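Local coordinates for capsid protein (Infectious hypodermal and hematopoietic necrosis virus, PDB 3N7X), which forms the icosahedral capsid of a shrimp densovirus, sixty copies of a beta-barrel subunit assembling into the shell that probably encloses the viral genome, at residues L76-L81 / T228-I233; W111-A116 / F289-E294; H121-L126 / L281-Q286. One frame throughout, in Å; residues are numbered along the deposited sequence.

In the fold
From the N terminus, the chain runs through strand 45-59 and strand 70-74 before L76-L81 supplies the first half of contact 1, whose partner T228-I233 comes only in the long loop between strands 220-221 and 264-268. Strand 111-131 starts inside that span and strand 281-296 lies beyond it, so contact 1 crosses contacts 2 and 3. These two join the same pair of antiparallel strands at different places, and contact 3 is nested within the loop closed by contact 2. Contact 1 rests on contact 2, where M79 and I233 pack on W111, V113 and A116. Contact 3 lies 25 Å or more away, centre to centre, where other subunits approach.

Contact 1: L76-L81 / T228-I233; sequences LHWMNL and TGPTFI
A buried contact between two irregular segments near the centre of the subunit, made where H77-N80 meets G229-I233, joins the turn after strand 70-74 to the long loop before strand 264-268 and packs against strands 111-131 and 208-214. W78 and F232 form a single backbone bridge, flanked by two hydrogen bonds: I233 N gives to H77 O (2.8 Å) and M79 N to T231 O (2.9 Å). N80 then continues the pairing with its side chain. N80 OD1 receives T231 N on a lone pair, in the carbonyl plane, at 2.8 Å and nearly straight (167°), while ND2 reaches G229 O in a weaker bond. Asparagine suits this place because one short amide offers both an acceptor and a donor to a neighbouring backbone.

H77, W78 and F232 form an aromatic cluster beside the bridge. P230 puts its CB over the centre of one indole face, 3.4 Å from W78 CD2, in a CH-pi contact. F232 runs nearly parallel to the indole (planes 8° apart) but is slid so far aside that the rings barely overlap, leaving its CE1 3.4 Å from W78 NE1. The H77 ring comes alongside F232 and leans obliquely against it, ND1 being over the phenyl face near the rim. A magnesium ion lies about 3 Å from the nearest H77 side-chain atom.

M79 and I233 face the other way, with M79 CG 3.6 Å from I233 CG1, and both reach V113 of the underlying strand. The chemistry thus divides the work: N80 and the main chain satisfy buried polar groups, while the electron-rich indole attracts the slightly positive C-H groups of P230.

Contact 2: W111-A116 / F289-E294; sequences WKVHKA and FFLHLE
Two antiparallel strands of the jelly-roll BIDG sheet, corresponding to D (111-131) and I (281-296), pair here around a beta bulge. V113 faces L293 and A116 faces L291, so segment 111-116 carries one extra residue between these pairs; H292 answers both H114 and K115, accepting H114 N at its O (3.0 Å) and giving its own N to K115 O (2.8 Å). H114 takes a helix-like backbone conformation (phi -84°, psi -62°), which makes the kink.

V113, A116, L291 and L293 form the apolar face. V113 meets L291 at about a right angle, CG1 to CD1 4.0 Å, and the small A116 lets L291 CG come within 3.9 Å of its CB. F290 lays one ring face over the A116 main chain, CZ 3.7 Å from A116 C, with the aliphatic K115 CG at the ring edge.

K112 and E294 share the polar face, and H114 bends over to join them. The E294 carboxylate has several partners: OE2 is bonded to S45, whereas a water bridges OE1 to K112 NZ, which also binds T217 O. H114 NE2 donates to that same E294 OE1 at 2.7 Å, the oxygen lying close to the imidazole plane but met 40° above the carboxylate plane.

Contact 3: H121-L126 / L281-Q286; sequences HSMVPL and LGCRVQ
H121 and Q286 lie side by side across two antiparallel strands, the methylene CB of Q286 resting over one face of the imidazole, 4.1 Å from the centroid of the H121 ring. Their backbones are joined both ways, and Q286 N reaches H121 O almost straight (177°). Next along the strands, M123 runs alongside V285, with M123 CB 3.8 Å from V285 CG1. The M123 chain bends at its last torsion (chi3 -68°), which carries CE to 3.9 Å from C283 SG, a flexible thioether fitted against a small thiol.

Between H121 and V124 the register slips by one. S122, in a left-handed conformation (phi 54°), is part of this beta bulge. Beyond it V124 pairs with R284 through two hydrogen bonds. P125, which has no N-H to give, falls opposite C283 at a non-hydrogen-bonded site, where the partner strand asks for none. L126 and G282 then exchange two bonds, L126 N to G282 O being 2.7 Å, with each donor well above the acceptor's carbonyl plane.

The second shell fixes the polar ends. D288 holds Q286 NE2, and R284 makes a cation-pi contact with Y55, a calcium-binding residue. S122 OG is bonded to Q202 of a second subunit and to H35 of a third, while F56 and F58 of strand 45-59 make backbone hydrogen bonds to V285 and C283 from the other edge of strand 281-296. Such antiparallel pairing belongs to the BIDG sheet of the parvovirus jelly roll, here carried into the contacts between capsid subunits.

Contact 1: L76-L81 / T228-I233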
loop_
_atom_site.group_PDB
_atom_site.type_symbol
_atom_site.label_atom_id
_atom_site.label_comp_id
_atom_site.label_asym_id
_atom_site.label_seq_id
_atom_site.Cartn_x
_atom_site.Cartn_y
_atom_site.Cartn_z
ATOM N N LEU A 76 -29.437 -90.498 -7.533
ATOM C CA LEU A 76 -28.150 -89.832 -7.708
ATOM C C LEU A 76 -27.174 -90.092 -6.584
ATOM O O LEU A 76 -25.977 -89.888 -6.750
ATOM C CB LEU A 76 -28.336 -88.325 -7.813
ATOM C CG LEU A 76 -29.233 -87.843 -8.937
ATOM C CD1 LEU A 76 -29.176 -86.335 -8.999
ATOM C CD2 LEU A 76 -28.766 -88.453 -10.244
ATOM N N HIS A 77 -27.683 -90.521 -5.436
ATOM C CA HIS A 77 -26.831 -90.784 -4.286
ATOM C C HIS A 77 -26.140 -92.147 -4.335
ATOM O O HIS A 77 -25.299 -92.446 -3.483
ATOM C CB HIS A 77 -27.648 -90.670 -2.995
ATOM C CG HIS A 77 -28.889 -91.505 -2.997
ATOM N ND1 HIS A 77 -29.238 -92.322 -1.942
ATOM C CD2 HIS A 77 -29.862 -91.654 -3.927
ATOM C CE1 HIS A 77 -30.372 -92.939 -2.222
ATOM N NE2 HIS A 77 -30.772 -92.550 -3.421
ATOM N N TRP A 78 -26.493 -92.969 -5.321
ATOM C CA TRP A 78 -25.887 -94.295 -5.463
ATOM C C TRP A 78 -24.541 -94.190 -6.164
ATOM O O TRP A 78 -24.480 -93.951 -7.370
ATOM C CB TRP A 78 -26.796 -95.224 -6.268
ATOM C CG TRP A 78 -28.038 -95.666 -5.552
ATOM C CD1 TRP A 78 -28.534 -95.172 -4.377
ATOM C CD2 TRP A 78 -28.961 -96.676 -5.984
ATOM N NE1 TRP A 78 -29.708 -95.812 -4.052
ATOM C CE2 TRP A 78 -29.993 -96.739 -5.020
ATOM C CE3 TRP A 78 -29.015 -97.534 -7.094
ATOM C CZ2 TRP A 78 -31.071 -97.626 -5.132
ATOM C CZ3 TRP A 78 -30.088 -98.417 -7.207
ATOM C CH2 TRP A 78 -31.101 -98.455 -6.229
ATOM N N MET A 79 -23.463 -94.373 -5.411
ATOM C CA MET A 79 -22.123 -94.301 -5.982
ATOM C C MET A 79 -21.951 -95.275 -7.141
ATOM O O MET A 79 -21.189 -95.022 -8.073
ATOM C CB MET A 79 -21.082 -94.601 -4.906
ATOM C CG MET A 79 -20.998 -93.546 -3.824
ATOM S SD MET A 79 -19.804 -93.959 -2.538
ATOM C CE MET A 79 -18.252 -93.872 -3.449
ATOM N N ASN A 80 -22.677 -96.385 -7.078
ATOM C CA ASN A 80 -22.598 -97.416 -8.099
ATOM C C ASN A 80 -22.867 -96.884 -9.499
ATOM O O ASN A 80 -22.300 -97.379 -10.471
ATOM C CB ASN A 80 -23.591 -98.534 -7.785
ATOM C CG ASN A 80 -23.516 -98.984 -6.342
ATOM O OD1 ASN A 80 -23.825 -98.219 -5.423
ATOM N ND2 ASN A 80 -23.098 -100.229 -6.131
ATOM N N LEU A 81 -23.729 -95.879 -9.603
ATOM C CA LEU A 81 -24.062 -95.320 -10.906
ATOM C C LEU A 81 -22.906 -94.574 -11.546
ATOM O O LEU A 81 -22.911 -94.342 -12.751
ATOM C CB LEU A 81 -25.264 -94.381 -10.795
ATOM C CG LEU A 81 -26.599 -94.995 -10.360
ATOM C CD1 LEU A 81 -27.662 -93.913 -10.350
ATOM C CD2 LEU A 81 -27.002 -96.121 -11.308
ATOM N N THR A 228 -23.677 -105.790 -5.947
ATOM C CA THR A 228 -24.857 -106.353 -5.309
ATOM C C THR A 228 -25.771 -105.384 -4.565
ATOM O O THR A 228 -26.983 -105.596 -4.499
ATOM C CB THR A 228 -24.432 -107.432 -4.321
ATOM O OG1 THR A 228 -23.725 -106.819 -3.233
ATOM C CG2 THR A 228 -23.504 -108.432 -5.004
ATOM N N GLY A 229 -25.199 -104.340 -3.982
ATOM C CA GLY A 229 -26.019 -103.401 -3.241
ATOM C C GLY A 229 -25.567 -101.964 -3.390
ATOM O O GLY A 229 -24.364 -101.674 -3.370
ATOM N N PRO A 230 -26.518 -101.033 -3.535
ATOM C CA PRO A 230 -26.162 -99.623 -3.685
ATOM C C PRO A 230 -25.473 -99.051 -2.449
ATOM O O PRO A 230 -25.910 -99.276 -1.320
ATOM C CB PRO A 230 -27.510 -98.961 -3.965
ATOM C CG PRO A 230 -28.460 -99.808 -3.181
ATOM C CD PRO A 230 -27.981 -101.207 -3.492
ATOM N N THR A 231 -24.380 -98.332 -2.673
ATOM C CA THR A 231 -23.643 -97.695 -1.591
ATOM C C THR A 231 -23.944 -96.201 -1.705
ATOM O O THR A 231 -23.728 -95.588 -2.754
ATOM C CB THR A 231 -22.131 -97.943 -1.720
ATOM O OG1 THR A 231 -21.872 -99.350 -1.632
ATOM C CG2 THR A 231 -21.377 -97.229 -0.611
ATOM N N PHE A 232 -24.458 -95.622 -0.626
ATOM C CA PHE A 232 -24.832 -94.215 -0.626
ATOM C C PHE A 232 -23.690 -93.233 -0.429
ATOM O O PHE A 232 -22.769 -93.474 0.350
ATOM C CB PHE A 232 -25.875 -93.938 0.465
ATOM C CG PHE A 232 -27.129 -94.760 0.352
ATOM C CD1 PHE A 232 -27.398 -95.517 -0.787
ATOM C CD2 PHE A 232 -28.059 -94.758 1.387
ATOM C CE1 PHE A 232 -28.573 -96.261 -0.893
ATOM C CE2 PHE A 232 -29.237 -95.497 1.295
ATOM C CZ PHE A 232 -29.497 -96.252 0.151
ATOM N N ILE A 233 -23.754 -92.119 -1.148
ATOM C CA ILE A 233 -22.767 -91.069 -0.983
ATOM C C ILE A 233 -23.031 -90.608 0.452
ATOM O O ILE A 233 -24.170 -90.316 0.817
ATOM C CB ILE A 233 -23.020 -89.930 -1.980
ATOM C CG1 ILE A 233 -22.612 -90.395 -3.382
ATOM C CG2 ILE A 233 -22.267 -88.683 -1.558
ATOM C CD1 ILE A 233 -23.023 -89.460 -4.498
#

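Contact 2: W111-A116 / F289-E294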
loop_
_atom_site.group_PDB
_atom_site.type_symbol
_atom_site.label_atom_id
_atom_site.label_comp_id
_atom_site.label_asym_id
_atom_site.label_seq_id
_atom_site.Cartn_x
_atom_site.Cartn_y
_atom_site.Cartn_z
ATOM N N TRP A 111 -11.908 -93.371 1.476
ATOM C CA TRP A 111 -12.285 -92.425 0.441
ATOM C C TRP A 111 -13.401 -91.485 0.895
ATOM O O TRP A 111 -14.035 -91.703 1.931
ATOM C CB TRP A 111 -12.746 -93.190 -0.801
ATOM C CG TRP A 111 -13.736 -94.278 -0.478
ATOM C CD1 TRP A 111 -13.463 -95.600 -0.274
ATOM C CD2 TRP A 111 -15.150 -94.127 -0.280
ATOM N NE1 TRP A 111 -14.616 -96.283 0.039
ATOM C CE2 TRP A 111 -15.666 -95.403 0.042
ATOM C CE3 TRP A 111 -16.031 -93.037 -0.340
ATOM C CZ2 TRP A 111 -17.028 -95.622 0.300
ATOM C CZ3 TRP A 111 -17.387 -93.253 -0.083
ATOM C CH2 TRP A 111 -17.871 -94.539 0.233
ATOM N N LYS A 112 -13.625 -90.441 0.098
ATOM C CA LYS A 112 -14.666 -89.443 0.345
ATOM C C LYS A 112 -15.256 -89.082 -0.998
ATOM O O LYS A 112 -14.573 -89.167 -2.021
ATOM C CB LYS A 112 -14.100 -88.130 0.887
ATOM C CG LYS A 112 -13.493 -88.149 2.243
ATOM C CD LYS A 112 -12.977 -86.759 2.571
ATOM C CE LYS A 112 -12.355 -86.738 3.949
ATOM N NZ LYS A 112 -11.824 -85.397 4.283
ATOM N N VAL A 113 -16.513 -88.662 -0.989
ATOM C CA VAL A 113 -17.160 -88.200 -2.202
ATOM C C VAL A 113 -17.455 -86.737 -1.918
ATOM O O VAL A 113 -18.157 -86.405 -0.959
ATOM C CB VAL A 113 -18.476 -88.930 -2.489
ATOM C CG1 VAL A 113 -19.147 -88.307 -3.707
ATOM C CG2 VAL A 113 -18.207 -90.399 -2.740
ATOM N N HIS A 114 -16.895 -85.856 -2.735
ATOM C CA HIS A 114 -17.099 -84.430 -2.557
ATOM C C HIS A 114 -18.384 -83.964 -3.205
ATOM O O HIS A 114 -19.297 -83.491 -2.535
ATOM C CB HIS A 114 -15.919 -83.656 -3.143
ATOM C CG HIS A 114 -14.669 -83.773 -2.331
ATOM N ND1 HIS A 114 -14.503 -83.123 -1.126
ATOM C CD2 HIS A 114 -13.550 -84.514 -2.514
ATOM C CE1 HIS A 114 -13.339 -83.461 -0.602
ATOM N NE2 HIS A 114 -12.740 -84.304 -1.423
ATOM N N LYS A 115 -18.459 -84.123 -4.514
ATOM C CA LYS A 115 -19.619 -83.678 -5.261
ATOM C C LYS A 115 -19.927 -84.682 -6.368
ATOM O O LYS A 115 -19.035 -85.368 -6.866
ATOM C CB LYS A 115 -19.306 -82.302 -5.851
ATOM C CG LYS A 115 -20.463 -81.572 -6.476
ATOM C CD LYS A 115 -20.000 -80.237 -7.064
ATOM C CE LYS A 115 -21.167 -79.475 -7.702
ATOM N NZ LYS A 115 -20.753 -78.223 -8.413
ATOM N N ALA A 116 -21.196 -84.781 -6.738
ATOM C CA ALA A 116 -21.612 -85.683 -7.800
ATOM C C ALA A 116 -22.943 -85.177 -8.325
ATOM O O ALA A 116 -23.638 -84.418 -7.643
ATOM C CB ALA A 116 -21.755 -87.098 -7.270
ATOM N N PHE A 289 -23.210 -87.609 -16.325
ATOM C CA PHE A 289 -22.898 -87.858 -14.920
ATOM C C PHE A 289 -21.469 -87.527 -14.558
ATOM O O PHE A 289 -20.566 -87.643 -15.387
ATOM C CB PHE A 289 -23.099 -89.337 -14.583
ATOM C CG PHE A 289 -24.523 -89.794 -14.633
ATOM C CD1 PHE A 289 -25.221 -90.055 -13.457
ATOM C CD2 PHE A 289 -25.163 -89.997 -15.855
ATOM C CE1 PHE A 289 -26.540 -90.517 -13.494
ATOM C CE2 PHE A 289 -26.478 -90.457 -15.905
ATOM C CZ PHE A 289 -27.169 -90.719 -14.722
ATOM N N PHE A 290 -21.262 -87.152 -13.300
ATOM C CA PHE A 290 -19.924 -86.864 -12.812
ATOM C C PHE A 290 -19.873 -87.077 -11.301
ATOM O O PHE A 290 -20.873 -86.897 -10.599
ATOM C CB PHE A 290 -19.510 -85.421 -13.126
ATOM C CG PHE A 290 -20.136 -84.407 -12.217
ATOM C CD1 PHE A 290 -21.414 -83.909 -12.477
ATOM C CD2 PHE A 290 -19.480 -84.004 -11.054
ATOM C CE1 PHE A 290 -22.033 -83.026 -11.590
ATOM C CE2 PHE A 290 -20.090 -83.122 -10.158
ATOM C CZ PHE A 290 -21.372 -82.634 -10.428
ATOM N N LEU A 291 -18.700 -87.464 -10.813
ATOM C CA LEU A 291 -18.488 -87.666 -9.392
ATOM C C LEU A 291 -17.025 -87.391 -9.075
ATOM O O LEU A 291 -16.126 -87.842 -9.792
ATOM C CB LEU A 291 -18.860 -89.090 -8.980
ATOM C CG LEU A 291 -18.629 -89.394 -7.492
ATOM C CD1 LEU A 291 -19.631 -90.431 -7.012
ATOM C CD2 LEU A 291 -17.194 -89.872 -7.273
ATOM N N HIS A 292 -16.797 -86.628 -8.010
ATOM C CA HIS A 292 -15.450 -86.287 -7.575
ATOM C C HIS A 292 -15.114 -87.124 -6.353
ATOM O O HIS A 292 -15.705 -86.958 -5.283
ATOM C CB HIS A 292 -15.343 -84.795 -7.242
ATOM C CG HIS A 292 -15.577 -83.898 -8.419
ATOM N ND1 HIS A 292 -14.856 -84.003 -9.592
ATOM C CD2 HIS A 292 -16.463 -82.889 -8.611
ATOM C CE1 HIS A 292 -15.287 -83.099 -10.456
ATOM N NE2 HIS A 292 -16.261 -82.411 -9.886
ATOM N N LEU A 293 -14.160 -88.030 -6.530
ATOM C CA LEU A 293 -13.739 -88.921 -5.466
ATOM C C LEU A 293 -12.356 -88.557 -4.952
ATOM O O LEU A 293 -11.494 -88.109 -5.710
ATOM C CB LEU A 293 -13.716 -90.354 -5.986
ATOM C CG LEU A 293 -13.466 -91.446 -4.947
ATOM C CD1 LEU A 293 -14.718 -91.653 -4.112
ATOM C CD2 LEU A 293 -13.091 -92.736 -5.647
ATOM N N GLU A 294 -12.154 -88.731 -3.652
ATOM C CA GLU A 294 -10.855 -88.470 -3.055
ATOM C C GLU A 294 -10.482 -89.754 -2.340
ATOM O O GLU A 294 -11.252 -90.284 -1.538
ATOM C CB GLU A 294 -10.902 -87.300 -2.067
ATOM C CG GLU A 294 -9.568 -87.068 -1.356
ATOM C CD GLU A 294 -9.538 -85.812 -0.488
ATOM O OE1 GLU A 294 -10.617 -85.312 -0.096
ATOM O OE2 GLU A 294 -8.424 -85.327 -0.184
HETATM O O HOH W 1 -10.408 -84.090 2.420
#

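Contact 3: H121-L126 / L281-Q286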
loop_
_atom_site.group_PDB
_atom_site.type_symbol
_atom_site.label_atom_id
_atom_site.label_comp_id
_atom_site.label_asym_id
_atom_site.label_seq_id
_atom_site.Cartn_x
_atom_site.Cartn_y
_atom_site.Cartn_z
ATOM N N HIS A 121 -30.474 -83.316 -20.656
ATOM C CA HIS A 121 -30.723 -82.315 -21.676
ATOM C C HIS A 121 -31.071 -82.956 -23.008
ATOM O O HIS A 121 -31.183 -84.176 -23.111
ATOM C CB HIS A 121 -29.484 -81.423 -21.853
ATOM C CG HIS A 121 -28.265 -82.156 -22.333
ATOM N ND1 HIS A 121 -27.375 -82.770 -21.476
ATOM C CD2 HIS A 121 -27.790 -82.373 -23.584
ATOM C CE1 HIS A 121 -26.402 -83.330 -22.178
ATOM N NE2 HIS A 121 -26.631 -83.104 -23.459
ATOM N N SER A 122 -31.254 -82.112 -24.020
ATOM C CA SER A 122 -31.546 -82.564 -25.371
ATOM C C SER A 122 -32.734 -83.510 -25.489
ATOM O O SER A 122 -32.673 -84.506 -26.211
ATOM C CB SER A 122 -30.306 -83.243 -25.949
ATOM O OG SER A 122 -29.212 -82.350 -25.956
ATOM N N MET A 123 -33.820 -83.201 -24.793
ATOM C CA MET A 123 -34.994 -84.054 -24.854
ATOM C C MET A 123 -35.575 -84.180 -26.260
ATOM O O MET A 123 -35.632 -83.207 -27.012
ATOM C CB MET A 123 -36.089 -83.529 -23.935
ATOM C CG MET A 123 -37.376 -84.313 -24.064
ATOM S SD MET A 123 -38.685 -83.629 -23.063
ATOM C CE MET A 123 -38.050 -83.999 -21.412
ATOM N N VAL A 124 -36.008 -85.393 -26.598
ATOM C CA VAL A 124 -36.627 -85.668 -27.886
ATOM C C VAL A 124 -37.967 -86.344 -27.605
ATOM O O VAL A 124 -38.014 -87.517 -27.240
ATOM C CB VAL A 124 -35.766 -86.611 -28.742
ATOM C CG1 VAL A 124 -36.486 -86.934 -30.044
ATOM C CG2 VAL A 124 -34.421 -85.968 -29.029
ATOM N N PRO A 125 -39.076 -85.600 -27.748
ATOM C CA PRO A 125 -40.429 -86.124 -27.508
ATOM C C PRO A 125 -40.837 -87.206 -28.510
ATOM O O PRO A 125 -40.558 -87.101 -29.706
ATOM C CB PRO A 125 -41.308 -84.875 -27.616
ATOM C CG PRO A 125 -40.381 -83.768 -27.209
ATOM C CD PRO A 125 -39.110 -84.139 -27.930
ATOM N N LEU A 126 -41.517 -88.234 -28.012
ATOM C CA LEU A 126 -41.950 -89.351 -28.845
ATOM C C LEU A 126 -43.431 -89.663 -28.683
ATOM O O LEU A 126 -44.035 -89.337 -27.662
ATOM C CB LEU A 126 -41.153 -90.599 -28.473
ATOM C CG LEU A 126 -39.635 -90.495 -28.580
ATOM C CD1 LEU A 126 -39.002 -91.656 -27.850
ATOM C CD2 LEU A 126 -39.223 -90.473 -30.046
ATOM N N LEU A 281 -47.393 -91.079 -25.193
ATOM C CA LEU A 281 -46.235 -90.216 -25.341
ATOM C C LEU A 281 -45.062 -90.681 -24.492
ATOM O O LEU A 281 -45.231 -91.398 -23.507
ATOM C CB LEU A 281 -46.601 -88.777 -24.951
ATOM C CG LEU A 281 -47.814 -88.143 -25.637
ATOM C CD1 LEU A 281 -48.025 -86.748 -25.078
ATOM C CD2 LEU A 281 -47.602 -88.088 -27.146
ATOM N N GLY A 282 -43.870 -90.253 -24.890
ATOM C CA GLY A 282 -42.662 -90.597 -24.171
ATOM C C GLY A 282 -41.576 -89.650 -24.626
ATOM O O GLY A 282 -41.857 -88.683 -25.332
ATOM N N CYS A 283 -40.337 -89.908 -24.229
ATOM C CA CYS A 283 -39.241 -89.052 -24.645
ATOM C C CYS A 283 -37.907 -89.696 -24.322
ATOM O O CYS A 283 -37.831 -90.637 -23.528
ATOM C CB CYS A 283 -39.326 -87.705 -23.938
ATOM S SG CYS A 283 -38.837 -87.782 -22.202
ATOM N N ARG A 284 -36.859 -89.185 -24.954
ATOM C CA ARG A 284 -35.504 -89.666 -24.731
ATOM C C ARG A 284 -34.632 -88.459 -24.451
ATOM O O ARG A 284 -34.731 -87.437 -25.131
ATOM C CB ARG A 284 -34.973 -90.394 -25.960
ATOM C CG ARG A 284 -33.449 -90.517 -26.005
ATOM C CD ARG A 284 -33.095 -91.306 -27.231
ATOM N NE ARG A 284 -31.687 -91.316 -27.625
ATOM C CZ ARG A 284 -30.979 -90.240 -27.940
ATOM N NH1 ARG A 284 -31.522 -89.036 -27.888
ATOM N NH2 ARG A 284 -29.745 -90.380 -28.389
ATOM N N VAL A 285 -33.774 -88.580 -23.451
ATOM C CA VAL A 285 -32.890 -87.483 -23.096
ATOM C C VAL A 285 -31.472 -88.000 -22.960
ATOM O O VAL A 285 -31.245 -89.208 -22.927
ATOM C CB VAL A 285 -33.293 -86.843 -21.739
ATOM C CG1 VAL A 285 -34.748 -86.411 -21.771
ATOM C CG2 VAL A 285 -33.051 -87.830 -20.607
ATOM N N GLN A 286 -30.521 -87.077 -22.899
ATOM C CA GLN A 286 -29.128 -87.441 -22.701
ATOM C C GLN A 286 -28.862 -87.070 -21.251
ATOM O O GLN A 286 -29.333 -86.037 -20.773
ATOM C CB GLN A 286 -28.196 -86.641 -23.612
ATOM C CG GLN A 286 -26.749 -87.098 -23.500
ATOM C CD GLN A 286 -25.799 -86.290 -24.358
ATOM O OE1 GLN A 286 -26.093 -85.988 -25.515
ATOM N NE2 GLN A 286 -24.640 -85.948 -23.800
#